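Side-chain contacts in DUF1987 domain-containing protein (Pseudomonas aeruginosa, PDB 6K4F), which acts in the SiaABC threonine phosphorylation pathway that controls biofilm formation in response to carbon availability, probably as its regulatory phosphoprotein: residues 85-90 and 116-121; 49-52 and 56-59; 30-35 and 70-75; 6-11 and 15-20; 95-100 and 108-113. All coordinates share one frame; numbering follows the deposited sequence.

In the fold
A mixed six-stranded sheet with helices joining its parallel strands carries all five contacts. Contacts 3 and 5 are buried; contacts 1, 2 and 4 are partly exposed. Helix 70-88 serves two of them, giving its start to contact 3 and its end to contact 1, on opposite sides of the centre of the chain. Contact 5 is nested in the loop closed by contact 1, and Pro120 and Phe121 touch Leu95. The chemistry varies with place: paired serines in contact 3, apolar and aromatic packing in contact 5, a hydroxyl relay beside aromatic rings in contact 1, a ring against a guanidinium in contact 2, and backbone hydrogen bonds with two waters in the edge hairpin of contact 4.

Contact 1: residues 85-90 and 116-121; sequences EAHQGG and DCSFPF
His87 swings its CG to the far side from its own backbone N (chi1 179°) and holds its imidazole out from the last turn of helix 70-88, against Ser118 and Phe119. This helix ends in a Schellman motif, Gly90 taking a positive phi, and the facing loop leads from helix 108-115 into strand 121-125. Phe119 sets its CG between the backbone N and the carbonyl carbon (chi1 47°), a setting that leads its ring away from the helix end onto Leu83, Val93 and Leu95, while its CB stays over the imidazole. That CB stands 3.7 Å from the centroid of the His87 ring, almost on the ring normal, a CH-pi contact. The phenyl edge is directed at the same imidazole in a T-shaped pair, with planes 79° apart and centroids separated by 6.0 Å. A short polar relay runs beside the rings. His87 ND1 donates to Ser118 OG at 2.7 Å, close to the ring plane although the bond itself is bent. Glu84 OE1 accepts from the backbone N of Ser118, so the serine is held at both its main chain and its hydroxyl. Gln88, its chain bent at chi2, completes the relay: Ser118 OG donates to Gln88 OE1 at 2.6 Å, tilted somewhat out of the carbonyl plane.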
# COMPACT_ATOMS: atom_id res chain seq x y z
N GLU A 85 8.99 -9.49 -2.20
CA GLU A 85 9.14 -10.94 -2.22
C GLU A 85 8.35 -11.57 -3.36
O GLU A 85 8.85 -12.44 -4.08
CB GLU A 85 8.67 -11.52 -0.88
CG GLU A 85 8.74 -13.03 -0.76
CD GLU A 85 10.09 -13.61 -1.15
OE1 GLU A 85 11.12 -12.99 -0.81
OE2 GLU A 85 10.11 -14.69 -1.78
N ALA A 86 7.10 -11.14 -3.54
CA ALA A 86 6.29 -11.69 -4.62
C ALA A 86 6.86 -11.31 -5.98
O ALA A 86 6.86 -12.12 -6.91
CB ALA A 86 4.84 -11.23 -4.50
N HIS A 87 7.35 -10.07 -6.11
CA HIS A 87 7.90 -9.62 -7.39
C HIS A 87 9.15 -10.41 -7.76
O HIS A 87 9.34 -10.76 -8.93
CB HIS A 87 8.21 -8.13 -7.34
CG HIS A 87 8.80 -7.60 -8.61
ND1 HIS A 87 10.08 -7.11 -8.69
CD2 HIS A 87 8.28 -7.51 -9.86
CE1 HIS A 87 10.33 -6.73 -9.93
NE2 HIS A 87 9.25 -6.95 -10.66
N GLN A 88 10.01 -10.70 -6.79
CA GLN A 88 11.20 -11.48 -7.07
C GLN A 88 10.85 -12.90 -7.51
O GLN A 88 11.66 -13.55 -8.17
CB GLN A 88 12.12 -11.49 -5.84
CG GLN A 88 12.56 -10.10 -5.40
CD GLN A 88 13.42 -9.40 -6.43
OE1 GLN A 88 12.98 -8.43 -7.07
NE2 GLN A 88 14.64 -9.87 -6.60
N GLY A 89 9.66 -13.37 -7.17
CA GLY A 89 9.12 -14.62 -7.66
C GLY A 89 8.44 -14.54 -9.01
O GLY A 89 7.88 -15.54 -9.47
N GLY A 90 8.46 -13.38 -9.66
CA GLY A 90 7.85 -13.25 -10.97
C GLY A 90 6.44 -12.69 -10.99
O GLY A 90 5.84 -12.62 -12.06
N ASP A 116 13.79 0.70 -1.76
CA ASP A 116 13.70 -0.66 -1.26
C ASP A 116 12.94 -1.60 -2.20
O ASP A 116 12.85 -2.80 -1.90
CB ASP A 116 13.02 -0.68 0.13
CG ASP A 116 13.68 0.25 1.13
OD1 ASP A 116 14.92 0.45 1.05
OD2 ASP A 116 12.97 0.79 2.02
N CYS A 117 12.39 -1.09 -3.30
CA CYS A 117 11.50 -1.86 -4.16
C CYS A 117 12.12 -2.07 -5.53
O CYS A 117 12.77 -1.17 -6.06
CB CYS A 117 10.15 -1.16 -4.33
SG CYS A 117 9.32 -0.92 -2.74
N SER A 118 11.93 -3.26 -6.10
CA SER A 118 12.46 -3.54 -7.43
C SER A 118 11.39 -3.52 -8.50
O SER A 118 11.72 -3.63 -9.69
CB SER A 118 13.20 -4.88 -7.43
OG SER A 118 12.28 -5.96 -7.51
N PHE A 119 10.14 -3.39 -8.13
CA PHE A 119 9.05 -3.31 -9.09
C PHE A 119 8.80 -1.86 -9.46
O PHE A 119 9.26 -0.95 -8.76
CB PHE A 119 7.79 -3.95 -8.49
CG PHE A 119 7.48 -3.50 -7.09
CD1 PHE A 119 6.76 -2.34 -6.86
CD2 PHE A 119 7.90 -4.25 -6.00
CE1 PHE A 119 6.46 -1.93 -5.57
CE2 PHE A 119 7.61 -3.84 -4.70
CZ PHE A 119 6.89 -2.68 -4.48
N PRO A 120 8.10 -1.61 -10.57
CA PRO A 120 7.76 -0.23 -10.93
C PRO A 120 7.09 0.52 -9.80
O PRO A 120 6.08 0.08 -9.23
CB PRO A 120 6.81 -0.41 -12.12
CG PRO A 120 7.21 -1.71 -12.72
CD PRO A 120 7.63 -2.58 -11.58
N PHE A 121 7.60 1.71 -9.51
CA PHE A 121 7.23 2.49 -8.32
C PHE A 121 7.28 3.94 -8.78
O PHE A 121 8.35 4.56 -8.81
CB PHE A 121 8.19 2.19 -7.16
CG PHE A 121 7.78 2.76 -5.81
CD1 PHE A 121 7.46 4.11 -5.65
CD2 PHE A 121 7.80 1.95 -4.68
CE1 PHE A 121 7.14 4.63 -4.41
CE2 PHE A 121 7.47 2.46 -3.43
CZ PHE A 121 7.14 3.79 -3.29

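Contact 2: residues 49-52 and 56-59; sequences ERFL and QRPL
One face of the Phe51 ring is covered by Leu59 CD1, 4.0 Å above the plane and offset toward the rim, while Pro58 O lies at the ring edge, 3.6 Å from Phe51 CZ. The third neighbour is the Arg57 guanidinium, whose own face receives Phe51 CZ. The two planes are steeply inclined, 75° apart, so the groups are not stacked. Closest in this pair are Phe51 CE1 and Arg57 NH2 at 3.4 Å. A bend at chi3 (-60°) folds the end of the arginine back toward the phenyl ring, and NH2 is also hydrogen-bonded to the carbonyl O of Trp21, a second restraint on the group. The Trp21 ring itself meets Phe51 edge-to-face. Leu59 adds a further apolar touch, its CB 3.7 Å from Phe51 CE2. The main chains on both sides share one donor group: Arg91 bonds to the carbonyl oxygens of Leu52 and Arg57. The contact closes the turn between helix 37-53 and strand 59-68, within the beta-alpha-beta crossover that starts from strand 25-29. Leu52 and Leu59 rest against helix 70-88, and the backbone of Leu59 pairs with Pro92, just before strand 93-99, and with Ser94 within it.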
# COMPACT_ATOMS: atom_id res chain seq x y z
N GLU A 49 -1.63 -10.84 1.28
CA GLU A 49 -1.14 -12.21 1.34
C GLU A 49 -2.10 -13.16 0.62
O GLU A 49 -1.68 -13.98 -0.21
CB GLU A 49 -0.98 -12.66 2.79
CG GLU A 49 0.33 -12.31 3.45
CD GLU A 49 0.31 -12.61 4.95
OE1 GLU A 49 1.27 -12.23 5.65
OE2 GLU A 49 -0.67 -13.22 5.43
N ARG A 50 -3.39 -13.05 0.93
CA ARG A 50 -4.38 -13.94 0.31
C ARG A 50 -4.48 -13.69 -1.19
O ARG A 50 -4.60 -14.64 -1.97
CB ARG A 50 -5.74 -13.78 0.99
CG ARG A 50 -5.74 -14.22 2.47
CD ARG A 50 -7.13 -14.21 3.09
NE ARG A 50 -7.55 -12.87 3.51
CZ ARG A 50 -8.48 -12.19 2.88
NH1 ARG A 50 -9.07 -12.72 1.81
NH2 ARG A 50 -8.83 -10.98 3.29
N PHE A 51 -4.42 -12.42 -1.62
CA PHE A 51 -4.50 -12.13 -3.04
C PHE A 51 -3.34 -12.77 -3.79
O PHE A 51 -3.51 -13.28 -4.90
CB PHE A 51 -4.52 -10.62 -3.28
CG PHE A 51 -4.64 -10.24 -4.73
CD1 PHE A 51 -5.89 -10.05 -5.30
CD2 PHE A 51 -3.51 -10.09 -5.52
CE1 PHE A 51 -6.02 -9.71 -6.64
CE2 PHE A 51 -3.62 -9.75 -6.86
CZ PHE A 51 -4.88 -9.56 -7.42
N LEU A 52 -2.14 -12.73 -3.20
CA LEU A 52 -0.97 -13.32 -3.84
C LEU A 52 -1.07 -14.84 -3.87
O LEU A 52 -0.63 -15.48 -4.83
CB LEU A 52 0.29 -12.88 -3.10
CG LEU A 52 0.50 -11.37 -3.12
CD1 LEU A 52 1.64 -10.97 -2.19
CD2 LEU A 52 0.75 -10.88 -4.54
N GLN A 56 -2.56 -15.68 -9.72
CA GLN A 56 -1.37 -15.18 -10.38
C GLN A 56 -1.56 -13.80 -11.00
O GLN A 56 -0.65 -13.31 -11.69
CB GLN A 56 -0.92 -16.17 -11.46
CG GLN A 56 0.18 -17.13 -11.03
CD GLN A 56 1.37 -16.42 -10.41
OE1 GLN A 56 1.85 -16.81 -9.35
NE2 GLN A 56 1.85 -15.38 -11.08
N ARG A 57 -2.71 -13.16 -10.78
CA ARG A 57 -3.02 -11.90 -11.43
C ARG A 57 -2.14 -10.77 -10.88
O ARG A 57 -1.61 -10.87 -9.77
CB ARG A 57 -4.50 -11.57 -11.26
CG ARG A 57 -5.41 -12.38 -12.16
CD ARG A 57 -6.87 -12.01 -11.97
NE ARG A 57 -7.32 -12.24 -10.60
CZ ARG A 57 -7.75 -11.28 -9.79
NH1 ARG A 57 -7.79 -10.03 -10.21
NH2 ARG A 57 -8.14 -11.57 -8.55
N PRO A 58 -1.97 -9.70 -11.65
CA PRO A 58 -1.15 -8.58 -11.16
C PRO A 58 -1.84 -7.82 -10.04
O PRO A 58 -3.07 -7.75 -9.97
CB PRO A 58 -0.97 -7.70 -12.40
CG PRO A 58 -1.31 -8.59 -13.56
CD PRO A 58 -2.36 -9.51 -13.05
N LEU A 59 -1.02 -7.25 -9.15
CA LEU A 59 -1.51 -6.39 -8.08
C LEU A 59 -0.92 -4.99 -8.26
O LEU A 59 0.30 -4.84 -8.47
CB LEU A 59 -1.13 -6.96 -6.71
CG LEU A 59 -1.63 -6.17 -5.48
CD1 LEU A 59 -3.15 -5.99 -5.51
CD2 LEU A 59 -1.19 -6.82 -4.17

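Contact 3: residues 30-35 and 70-75; sequences GDSYPE and TSSIKA
Ser32 and Ser72 meet through their hydroxyls, Ser32 OG donating to Ser72 OG over a short 2.6 Å. The donor is carried on a CB that points at the helix, with OG extended away from the backbone N (chi1 -170°). On the acceptor side Ser72 CB already points at the strand, and OG, placed beside the backbone N, continues that way. Pro34 adds a ring contact, its CD 3.5 Å from Ser72 OG. Ser72 CB is 3.5 Å from Ser32 OG, and both serines are buried.

The second shell fixes both partners. Having accepted from Ser32, Ser72 OG is further hydrogen-bonded to Asn69 OD1, just before the helix begins, and weakly to Ser37 OG. Asn69 uses its other amide atom, ND2, on the carbonyl O of Pro34, so one side chain grips both segments. Ser71 lies at the margin; its OG is bonded to Ser37 OG and only weakly to Asn69 OD1. The backbone of Ser32 is itself bound to Tyr67 and Asn69.

Beyond this network, Phe41 of helix 37-53 packs on both Ser32 and Ser72, with Pro15 and Leu68 also against Ser32. The chain turns a corner at Gly30, so the short strand 31-32 departs from strand 25-29 while staying beside the end of strand 59-68. The contact thus lies where strand 59-68 passes into helix 70-88, with helix 37-53 close by.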
# COMPACT_ATOMS: atom_id res chain seq x y z
N GLY A 30 -5.37 9.38 2.47
CA GLY A 30 -5.51 10.16 3.69
C GLY A 30 -4.28 10.07 4.58
O GLY A 30 -3.20 9.64 4.17
N ASP A 31 -4.46 10.49 5.82
CA ASP A 31 -3.41 10.33 6.80
C ASP A 31 -3.55 9.03 7.55
O ASP A 31 -4.61 8.41 7.60
CB ASP A 31 -3.42 11.38 7.86
CG ASP A 31 -3.20 12.69 7.34
OD1 ASP A 31 -4.14 13.42 7.57
OD2 ASP A 31 -2.14 13.06 6.77
N SER A 32 -2.47 8.68 8.24
CA SER A 32 -2.46 7.47 9.04
C SER A 32 -1.62 7.82 10.27
O SER A 32 -0.39 7.76 10.25
CB SER A 32 -1.88 6.31 8.24
OG SER A 32 -2.05 5.08 8.90
N TYR A 33 -2.29 8.23 11.35
CA TYR A 33 -1.67 8.29 12.67
C TYR A 33 -2.56 7.62 13.70
O TYR A 33 -2.97 8.23 14.68
CB TYR A 33 -1.33 9.73 13.06
CG TYR A 33 -2.38 10.79 12.82
CD1 TYR A 33 -2.55 11.36 11.57
CD2 TYR A 33 -3.18 11.25 13.87
CE1 TYR A 33 -3.51 12.35 11.36
CE2 TYR A 33 -4.13 12.23 13.67
CZ TYR A 33 -4.29 12.78 12.42
OH TYR A 33 -5.24 13.75 12.23
N PRO A 34 -2.88 6.33 13.50
CA PRO A 34 -3.68 5.62 14.50
C PRO A 34 -2.85 5.31 15.73
O PRO A 34 -1.62 5.32 15.70
CB PRO A 34 -4.08 4.34 13.77
CG PRO A 34 -2.99 4.08 12.85
CD PRO A 34 -2.45 5.42 12.42
N GLU A 35 -3.56 5.05 16.82
CA GLU A 35 -2.90 4.59 18.04
C GLU A 35 -2.38 3.17 17.88
O GLU A 35 -1.28 2.85 18.33
CB GLU A 35 -3.86 4.68 19.22
CG GLU A 35 -5.21 4.01 18.97
CD GLU A 35 -6.36 4.75 19.63
OE1 GLU A 35 -7.49 4.70 19.09
OE2 GLU A 35 -6.14 5.37 20.69
N THR A 70 4.98 6.79 12.82
CA THR A 70 6.04 5.79 12.82
C THR A 70 5.48 4.39 12.59
O THR A 70 6.00 3.63 11.75
CB THR A 70 6.80 5.88 14.14
OG1 THR A 70 7.59 7.07 14.14
CG2 THR A 70 7.72 4.65 14.35
N SER A 71 4.42 4.02 13.31
CA SER A 71 3.94 2.65 13.19
C SER A 71 3.31 2.41 11.82
O SER A 71 3.38 1.28 11.30
CB SER A 71 2.97 2.32 14.33
OG SER A 71 1.81 3.13 14.28
N SER A 72 2.76 3.46 11.19
CA SER A 72 2.19 3.33 9.85
C SER A 72 3.29 3.15 8.80
O SER A 72 3.13 2.39 7.85
CB SER A 72 1.34 4.55 9.51
OG SER A 72 0.15 4.56 10.28
N ILE A 73 4.41 3.84 8.98
CA ILE A 73 5.57 3.62 8.11
C ILE A 73 6.00 2.16 8.19
O ILE A 73 6.28 1.53 7.17
CB ILE A 73 6.71 4.58 8.49
CG1 ILE A 73 6.36 6.01 8.08
CG2 ILE A 73 8.02 4.14 7.84
CD1 ILE A 73 7.37 7.05 8.56
N LYS A 74 6.05 1.59 9.39
CA LYS A 74 6.45 0.19 9.53
C LYS A 74 5.45 -0.75 8.86
O LYS A 74 5.85 -1.74 8.24
CB LYS A 74 6.62 -0.16 11.00
CG LYS A 74 7.71 0.69 11.66
CD LYS A 74 8.01 0.24 13.06
CE LYS A 74 9.25 0.94 13.57
NZ LYS A 74 10.48 0.14 13.34
N ALA A 75 4.16 -0.44 9.00
CA ALA A 75 3.12 -1.28 8.38
C ALA A 75 3.21 -1.24 6.87
O ALA A 75 3.10 -2.27 6.20
CB ALA A 75 1.74 -0.81 8.85

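Contact 4: residues 6-11 and 15-20; sequences LHIPGT and PAIQGD
Ile8 and Ile17 exchange two backbone bonds: Ile8 N gives to Ile17 O at 2.8 Å, and Ile17 N gives to Ile8 O at 2.9 Å, both nearly straight. Leu6 and Gly19 form the other reciprocal pair, with Leu6 N to Gly19 O at 2.9 Å and Gly19 N to Leu6 O at 2.7 Å. Between them His7 and Gln18 face each other as a non-hydrogen-bonded pair. The carbonyl oxygens also receive CA-H contacts, the Gln18 CA reaching Leu6 O and the Ala16 CA reaching Ile8 O.

This is the antiparallel beta hairpin of strands 6-8 and 16-20; strand 6-8 is outermost in the sheet, and strand 16-20 continues the pairing to strand 25-29. On the face carrying Leu6, Ile8 and Ile17, the two isoleucines lie side by side, Ile8 CB 4.0 Å from Ile17 CB. Leu6 CD2 touches Ile17 CG2 at 3.7 Å. Helix 37-53 covers this face through Gln43, Val44 and Trp47.

Polar groups beyond the ladder are served by neighbours and water. Gln18 OE1 is bonded to Gln29 NE2 on the next strand, while Gln18 NE2 donates to a water that in turn donates to Ile8 O, giving that oxygen a second donor; the same water sits above one face of the His7 ring. Another water donates to both Pro9 O (2.8 Å), just after strand 6-8, and Pro15 O (2.7 Å), just before strand 16-20.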
# COMPACT_ATOMS: atom_id res chain seq x y z
N LEU A 6 -11.63 -5.52 0.20
CA LEU A 6 -11.27 -4.86 1.44
C LEU A 6 -11.82 -3.44 1.39
O LEU A 6 -11.65 -2.74 0.38
CB LEU A 6 -9.75 -4.86 1.60
CG LEU A 6 -9.02 -4.19 2.76
CD1 LEU A 6 -9.11 -5.01 4.02
CD2 LEU A 6 -7.56 -4.03 2.36
N HIS A 7 -12.49 -3.02 2.46
CA HIS A 7 -13.09 -1.69 2.44
C HIS A 7 -13.04 -1.11 3.85
O HIS A 7 -13.89 -1.41 4.69
CB HIS A 7 -14.52 -1.73 1.91
CG HIS A 7 -15.10 -0.37 1.71
ND1 HIS A 7 -15.83 0.28 2.68
CD2 HIS A 7 -15.00 0.50 0.67
CE1 HIS A 7 -16.18 1.48 2.24
NE2 HIS A 7 -15.69 1.63 1.02
N ILE A 8 -12.05 -0.26 4.10
CA ILE A 8 -11.85 0.39 5.39
C ILE A 8 -12.22 1.86 5.22
O ILE A 8 -11.51 2.60 4.51
CB ILE A 8 -10.40 0.23 5.87
CG1 ILE A 8 -9.92 -1.20 5.66
CG2 ILE A 8 -10.25 0.68 7.34
CD1 ILE A 8 -10.74 -2.22 6.42
N PRO A 9 -13.30 2.33 5.85
CA PRO A 9 -13.65 3.75 5.75
C PRO A 9 -12.61 4.64 6.40
O PRO A 9 -12.09 4.34 7.47
CB PRO A 9 -14.98 3.84 6.51
CG PRO A 9 -15.49 2.44 6.56
CD PRO A 9 -14.29 1.56 6.62
N GLY A 10 -12.32 5.76 5.74
CA GLY A 10 -11.37 6.71 6.29
C GLY A 10 -11.94 7.45 7.49
O GLY A 10 -13.15 7.64 7.64
N THR A 11 -11.03 7.89 8.36
CA THR A 11 -11.37 8.70 9.52
C THR A 11 -10.36 9.83 9.64
O THR A 11 -9.43 9.96 8.83
CB THR A 11 -11.37 7.90 10.84
OG1 THR A 11 -10.02 7.53 11.17
CG2 THR A 11 -12.24 6.64 10.73
N PRO A 15 -6.48 6.10 7.24
CA PRO A 15 -6.77 6.26 5.82
C PRO A 15 -7.94 5.41 5.36
O PRO A 15 -8.23 4.34 5.90
CB PRO A 15 -5.47 5.79 5.14
CG PRO A 15 -4.92 4.80 6.07
CD PRO A 15 -5.25 5.31 7.46
N ALA A 16 -8.60 5.90 4.31
CA ALA A 16 -9.54 5.07 3.59
C ALA A 16 -8.75 4.07 2.74
O ALA A 16 -7.80 4.45 2.05
CB ALA A 16 -10.45 5.94 2.72
N ILE A 17 -9.12 2.80 2.82
CA ILE A 17 -8.43 1.72 2.12
C ILE A 17 -9.45 0.91 1.34
O ILE A 17 -10.47 0.49 1.89
CB ILE A 17 -7.65 0.81 3.08
CG1 ILE A 17 -6.65 1.62 3.90
CG2 ILE A 17 -6.98 -0.34 2.32
CD1 ILE A 17 -6.00 0.82 5.05
N GLN A 18 -9.17 0.68 0.05
CA GLN A 18 -10.02 -0.14 -0.80
C GLN A 18 -9.16 -1.20 -1.47
O GLN A 18 -8.23 -0.87 -2.22
CB GLN A 18 -10.74 0.69 -1.86
CG GLN A 18 -11.49 1.87 -1.30
CD GLN A 18 -10.66 3.14 -1.27
OE1 GLN A 18 -9.90 3.42 -2.20
NE2 GLN A 18 -10.79 3.91 -0.19
N GLY A 19 -9.45 -2.46 -1.17
CA GLY A 19 -8.87 -3.57 -1.89
C GLY A 19 -9.85 -4.11 -2.91
O GLY A 19 -10.84 -4.75 -2.53
N ASP A 20 -9.61 -3.87 -4.20
CA ASP A 20 -10.49 -4.34 -5.26
C ASP A 20 -9.97 -5.68 -5.76
O ASP A 20 -9.00 -5.72 -6.53
CB ASP A 20 -10.56 -3.31 -6.39
CG ASP A 20 -11.70 -3.59 -7.38
OD1 ASP A 20 -11.97 -4.78 -7.68
OD2 ASP A 20 -12.32 -2.62 -7.86
O HOH W 1 -12.77 3.31 1.93
O HOH W 2 -9.42 4.04 8.31

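Contact 5: residues 95-100 and 108-113; sequences LRWHYD and ELAEEF
Trp97 meets Ala110 through a CH-pi contact, the methyl sitting almost exactly on the normal of the five-membered ring. Ala110 CB is 3.5 Å from that ring's centroid and nearly equidistant from its atoms, Trp97 NE1 among them at 3.7 Å. The indole can lie under the helix because its CG is trans to N (chi1 -172°), which carries the rings outward from the strand. The small Ala110 side chain is consistent with the close approach of the helix backbone, with the CA atoms of Trp97 and Ala110 7.0 Å apart.

The second kind of contact is aromatic. The benzo part of the indole meets the Phe113 ring obliquely, with planes inclined at 47°. Trp97 CZ3 comes to 3.6 Å from Phe113 CD2, and CH2 is nearly as close to Phe113 CE2.

Other apolar contact is slight: Leu109 CD2 approaches the indole at Trp97 CH2, 4.4 Å away, while its other methyl, CD1, covers part of one face of Phe113.

Arg96 and His98, whose side chains do not take part in the contact, make polar bonds: Arg96 forms salt bridges to Glu60 and Asp62, and His98 NE2 is bonded to Asp62, both acids on strand 59-68.

Residues 95-99 and 108-113 run nearly antiparallel (166°); their strand and helix are the first two elements of a beta-alpha-beta crossover completed by strand 121-125, which pairs alongside through Ala122. Ile123 of that strand packs on Ala110, and Phe113 fills in against Ile73, Met77 and Leu80 of helix 70-88.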
# COMPACT_ATOMS: atom_id res chain seq x y z
N LEU A 95 3.33 0.09 -8.37
CA LEU A 95 2.85 1.04 -7.38
C LEU A 95 2.91 2.46 -7.93
O LEU A 95 3.88 2.84 -8.60
CB LEU A 95 3.67 0.94 -6.08
CG LEU A 95 3.25 1.78 -4.88
CD1 LEU A 95 3.62 1.05 -3.59
CD2 LEU A 95 3.92 3.16 -4.91
N ARG A 96 1.87 3.23 -7.62
CA ARG A 96 1.83 4.67 -7.86
C ARG A 96 1.67 5.38 -6.53
O ARG A 96 0.80 5.00 -5.73
CB ARG A 96 0.67 5.06 -8.79
CG ARG A 96 0.95 4.84 -10.25
CD ARG A 96 -0.32 4.99 -11.09
NE ARG A 96 -1.33 4.01 -10.70
CZ ARG A 96 -1.31 2.73 -11.07
NH1 ARG A 96 -0.34 2.27 -11.85
NH2 ARG A 96 -2.27 1.91 -10.67
N TRP A 97 2.54 6.36 -6.28
CA TRP A 97 2.53 7.17 -5.06
C TRP A 97 2.27 8.61 -5.47
O TRP A 97 3.16 9.30 -5.99
CB TRP A 97 3.85 7.01 -4.30
CG TRP A 97 3.84 7.66 -2.94
CD1 TRP A 97 3.70 8.99 -2.66
CD2 TRP A 97 3.99 6.99 -1.68
NE1 TRP A 97 3.75 9.19 -1.30
CE2 TRP A 97 3.92 7.98 -0.68
CE3 TRP A 97 4.19 5.67 -1.31
CZ2 TRP A 97 4.03 7.67 0.68
CZ3 TRP A 97 4.29 5.36 0.05
CH2 TRP A 97 4.21 6.36 1.02
N HIS A 98 1.04 9.07 -5.26
CA HIS A 98 0.63 10.42 -5.61
C HIS A 98 0.93 11.39 -4.48
O HIS A 98 0.74 11.06 -3.31
CB HIS A 98 -0.86 10.47 -5.92
CG HIS A 98 -1.30 9.50 -6.97
ND1 HIS A 98 -1.23 9.78 -8.31
CD2 HIS A 98 -1.83 8.26 -6.86
CE1 HIS A 98 -1.70 8.75 -9.00
NE2 HIS A 98 -2.06 7.81 -8.14
N TYR A 99 1.37 12.58 -4.84
CA TYR A 99 1.57 13.60 -3.83
C TYR A 99 1.38 14.97 -4.45
O TYR A 99 1.41 15.13 -5.68
CB TYR A 99 2.95 13.48 -3.16
CG TYR A 99 4.10 13.98 -4.01
CD1 TYR A 99 4.53 13.27 -5.13
CD2 TYR A 99 4.76 15.15 -3.68
CE1 TYR A 99 5.59 13.73 -5.91
CE2 TYR A 99 5.81 15.62 -4.45
CZ TYR A 99 6.23 14.91 -5.56
OH TYR A 99 7.29 15.38 -6.32
N ASP A 100 1.14 15.95 -3.59
CA ASP A 100 0.97 17.33 -4.01
C ASP A 100 2.25 18.09 -3.67
O ASP A 100 2.66 18.13 -2.51
CB ASP A 100 -0.24 17.97 -3.33
CG ASP A 100 -0.68 19.27 -4.01
OD1 ASP A 100 -1.90 19.44 -4.22
OD2 ASP A 100 0.19 20.11 -4.32
N GLU A 108 9.97 12.69 0.13
CA GLU A 108 11.19 12.06 0.63
C GLU A 108 10.93 10.64 1.12
O GLU A 108 11.69 9.71 0.81
CB GLU A 108 11.78 12.92 1.75
CG GLU A 108 13.26 12.73 2.02
CD GLU A 108 14.12 12.87 0.78
OE1 GLU A 108 14.54 11.83 0.23
OE2 GLU A 108 14.37 14.01 0.36
N LEU A 109 9.86 10.46 1.89
CA LEU A 109 9.52 9.11 2.35
C LEU A 109 9.26 8.18 1.17
O LEU A 109 9.76 7.04 1.15
CB LEU A 109 8.32 9.17 3.27
CG LEU A 109 7.82 7.82 3.76
CD1 LEU A 109 8.82 7.24 4.73
CD2 LEU A 109 6.48 8.00 4.42
N ALA A 110 8.52 8.65 0.17
CA ALA A 110 8.24 7.82 -1.00
C ALA A 110 9.53 7.39 -1.69
O ALA A 110 9.67 6.23 -2.09
CB ALA A 110 7.33 8.57 -1.98
N GLU A 111 10.50 8.31 -1.78
CA GLU A 111 11.78 7.98 -2.42
C GLU A 111 12.54 6.93 -1.62
O GLU A 111 13.16 6.03 -2.20
CB GLU A 111 12.63 9.23 -2.61
CG GLU A 111 11.98 10.35 -3.39
CD GLU A 111 12.06 10.16 -4.89
OE1 GLU A 111 11.67 11.09 -5.63
OE2 GLU A 111 12.50 9.08 -5.34
N GLU A 112 12.49 7.02 -0.29
CA GLU A 112 13.15 6.00 0.52
C GLU A 112 12.49 4.64 0.35
O GLU A 112 13.18 3.62 0.25
CB GLU A 112 13.16 6.43 1.99
CG GLU A 112 14.13 7.58 2.23
CD GLU A 112 13.82 8.37 3.48
OE1 GLU A 112 12.80 8.09 4.11
OE2 GLU A 112 14.61 9.27 3.83
N PHE A 113 11.15 4.60 0.35
CA PHE A 113 10.46 3.35 0.04
C PHE A 113 10.84 2.85 -1.35
O PHE A 113 11.08 1.65 -1.56
CB PHE A 113 8.94 3.55 0.10
CG PHE A 113 8.35 3.59 1.50
CD1 PHE A 113 8.86 2.81 2.52
CD2 PHE A 113 7.25 4.39 1.77
CE1 PHE A 113 8.30 2.84 3.79
CE2 PHE A 113 6.67 4.42 3.03
CZ PHE A 113 7.20 3.65 4.04